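Local coordinates for protein DNA polymerase III subunit beta (Deinococcus radiodurans, PDB 4TRT) that probably forms a ring-shaped head-to-tail homodimer around DNA that tethers DNA polymerases and other proteins to it and makes synthesis processive, at residues A136-R141 / E198-L203. Sequence-based numbering, arbitrary orientation.
Sequences AFSSVR and ELIRVL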
loop_
_atom_site.group_PDB
_atom_site.type_symbol
_atom_site.label_atom_id
_atom_site.label_comp_id
_atom_site.label_asym_id
_atom_site.label_seq_id
_atom_site.Cartn_x
_atom_site.Cartn_y
_atom_site.Cartn_z
ATOM N N ALA A 136 -3.203 24.759 6.414
ATOM C CA ALA A 136 -3.914 25.629 5.475
ATOM C C ALA A 136 -3.691 25.175 4.033
ATOM O O ALA A 136 -4.649 24.996 3.283
ATOM C CB ALA A 136 -3.520 27.088 5.653
ATOM N N PHE A 137 -2.436 24.962 3.653
ATOM C CA PHE A 137 -2.108 24.396 2.334
ATOM C C PHE A 137 -2.870 23.114 2.037
ATOM O O PHE A 137 -3.450 22.965 0.958
ATOM C CB PHE A 137 -0.610 24.083 2.205
ATOM C CG PHE A 137 0.264 25.269 1.886
ATOM C CD1 PHE A 137 -0.209 26.374 1.185
ATOM C CD2 PHE A 137 1.611 25.237 2.238
ATOM C CE1 PHE A 137 0.636 27.435 0.889
ATOM C CE2 PHE A 137 2.452 26.287 1.937
ATOM C CZ PHE A 137 1.966 27.391 1.274
ATOM N N SER A 138 -2.869 22.191 2.994
ATOM C CA SER A 138 -3.503 20.880 2.816
ATOM C C SER A 138 -5.022 20.985 2.675
ATOM O O SER A 138 -5.641 20.124 2.068
ATOM C CB SER A 138 -3.196 19.963 4.000
ATOM O OG SER A 138 -1.843 19.587 4.000
ATOM N N SER A 139 -5.603 22.033 3.257
ATOM C CA SER A 139 -7.041 22.258 3.207
ATOM C C SER A 139 -7.508 22.798 1.859
ATOM O O SER A 139 -8.674 22.587 1.509
ATOM C CB SER A 139 -7.471 23.231 4.306
ATOM O OG SER A 139 -7.191 22.654 5.567
ATOM N N VAL A 140 -6.641 23.512 1.123
ATOM C CA VAL A 140 -7.068 24.167 -0.141
ATOM C C VAL A 140 -6.462 23.613 -1.417
ATOM O O VAL A 140 -6.988 23.868 -2.488
ATOM C CB VAL A 140 -6.860 25.689 -0.097
ATOM C CG1 VAL A 140 -7.491 26.246 1.180
ATOM C CG2 VAL A 140 -5.370 26.046 -0.244
ATOM N N ARG A 141 -5.414 22.800 -1.293
ATOM C CA ARG A 141 -4.595 22.343 -2.426
ATOM C C ARG A 141 -5.390 21.636 -3.531
ATOM O O ARG A 141 -5.119 21.828 -4.714
ATOM C CB ARG A 141 -3.488 21.406 -1.880
ATOM C CG ARG A 141 -2.956 20.340 -2.826
ATOM C CD ARG A 141 -2.037 21.007 -3.805
ATOM N NE ARG A 141 -1.433 20.125 -4.805
ATOM C CZ ARG A 141 -1.852 20.002 -6.059
ATOM N NH1 ARG A 141 -2.948 20.625 -6.492
ATOM N NH2 ARG A 141 -1.166 19.228 -6.883
ATOM N N GLU A 198 5.374 19.744 -2.002
ATOM C CA GLU A 198 6.693 19.547 -1.419
ATOM C C GLU A 198 6.784 20.273 -0.084
ATOM O O GLU A 198 7.388 19.755 0.847
ATOM C CB GLU A 198 7.800 20.041 -2.360
ATOM C CG GLU A 198 7.831 19.363 -3.723
ATOM C CD GLU A 198 7.952 17.850 -3.660
ATOM O OE1 GLU A 198 8.417 17.287 -2.637
ATOM O OE2 GLU A 198 7.553 17.205 -4.656
ATOM N N LEU A 199 6.191 21.470 -0.010
ATOM C CA LEU A 199 6.216 22.265 1.206
ATOM C C LEU A 199 5.498 21.535 2.331
ATOM O O LEU A 199 6.000 21.469 3.442
ATOM C CB LEU A 199 5.617 23.657 0.988
ATOM C CG LEU A 199 6.556 24.731 0.449
ATOM C CD1 LEU A 199 5.795 25.986 0.033
ATOM C CD2 LEU A 199 7.627 25.055 1.486
ATOM N N ILE A 200 4.337 20.973 2.020
ATOM C CA ILE A 200 3.577 20.193 2.981
ATOM C C ILE A 200 4.422 19.060 3.568
ATOM O O ILE A 200 4.341 18.784 4.757
ATOM C CB ILE A 200 2.270 19.641 2.362
ATOM C CG1 ILE A 200 1.295 20.779 2.096
ATOM C CG2 ILE A 200 1.609 18.600 3.273
ATOM C CD1 ILE A 200 0.140 20.372 1.206
ATOM N N ARG A 201 5.241 18.425 2.744
ATOM C CA ARG A 201 6.056 17.314 3.217
ATOM C C ARG A 201 7.184 17.727 4.164
ATOM O O ARG A 201 7.641 16.908 4.948
ATOM C CB ARG A 201 6.598 16.538 2.028
ATOM C CG ARG A 201 5.475 15.782 1.323
ATOM C CD ARG A 201 5.869 15.201 -0.022
ATOM N NE ARG A 201 4.714 14.593 -0.674
ATOM C CZ ARG A 201 4.283 13.359 -0.428
ATOM N NH1 ARG A 201 4.917 12.602 0.450
ATOM N NH2 ARG A 201 3.219 12.884 -1.061
ATOM N N VAL A 202 7.610 18.991 4.122
ATOM C CA VAL A 202 8.725 19.452 4.989
ATOM C C VAL A 202 8.335 20.374 6.152
ATOM O O VAL A 202 9.084 20.492 7.116
ATOM C CB VAL A 202 9.869 20.119 4.184
ATOM C CG1 VAL A 202 10.413 19.185 3.104
ATOM C CG2 VAL A 202 9.445 21.440 3.595
ATOM N N LEU A 203 7.198 21.050 6.066
ATOM C CA LEU A 203 6.810 21.986 7.122
ATOM C C LEU A 203 6.453 21.227 8.399
ATOM O O LEU A 203 5.800 20.198 8.351
ATOM C CB LEU A 203 5.616 22.843 6.680
ATOM C CG LEU A 203 5.924 23.932 5.647
ATOM C CD1 LEU A 203 4.648 24.420 4.968
ATOM C CD2 LEU A 203 6.675 25.084 6.313
#
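Phe137 and Ile200 meet where the two helices of the central domain of a beta sliding clamp pack together, and they illustrate how such a pair can be joined without a single hydrogen bond between the facing segments. Helix segments 136-140 and 198-202 run roughly antiparallel, at 139°, with axes 10.1 Å apart. Ile200 has CG1 anti to its carbonyl carbon (chi1 -69°), which sends that branch across to the benzylic carbon of Phe137, Ile200 CG1 lying 3.8 Å from Phe137 CB. Its terminal CD1 reaches further, to 3.5 Å from Ser138 OG, while CG2 sits beside the same hydroxyl. The ring of Phe137 meets the two leucines as well, with Ile200 CG1 lying obliquely to it. Leu203 CD1 comes to the ring edge, near the ring plane and 4.2 Å from both CD2 and CE2 of Phe137, the two side chains at about a right angle. The side chain of Leu199 runs oblique to that of Phe137, its CD1 3.9 Å from Phe137 CE2. Beyond these segments, Phe137 also touches Val167 of strand 164-170 and Leu199 touches Met226 of strand 224-229, which ties the helix pair to the sheets. An alanine in place of Ile200, lacking CG1, CG2 and CD1, would probably open a gap beside Phe137 CB and leave Ser138 OG without the apolar cover those atoms give. The polar oxygen needs no mate across the interface, because Ser138 OG bonds to Ser134 O within its own helix. Cohesion between the segments therefore rests on van der Waals contact between apolar side chains, buried round the phenyl ring and more open to solvent toward Ser138.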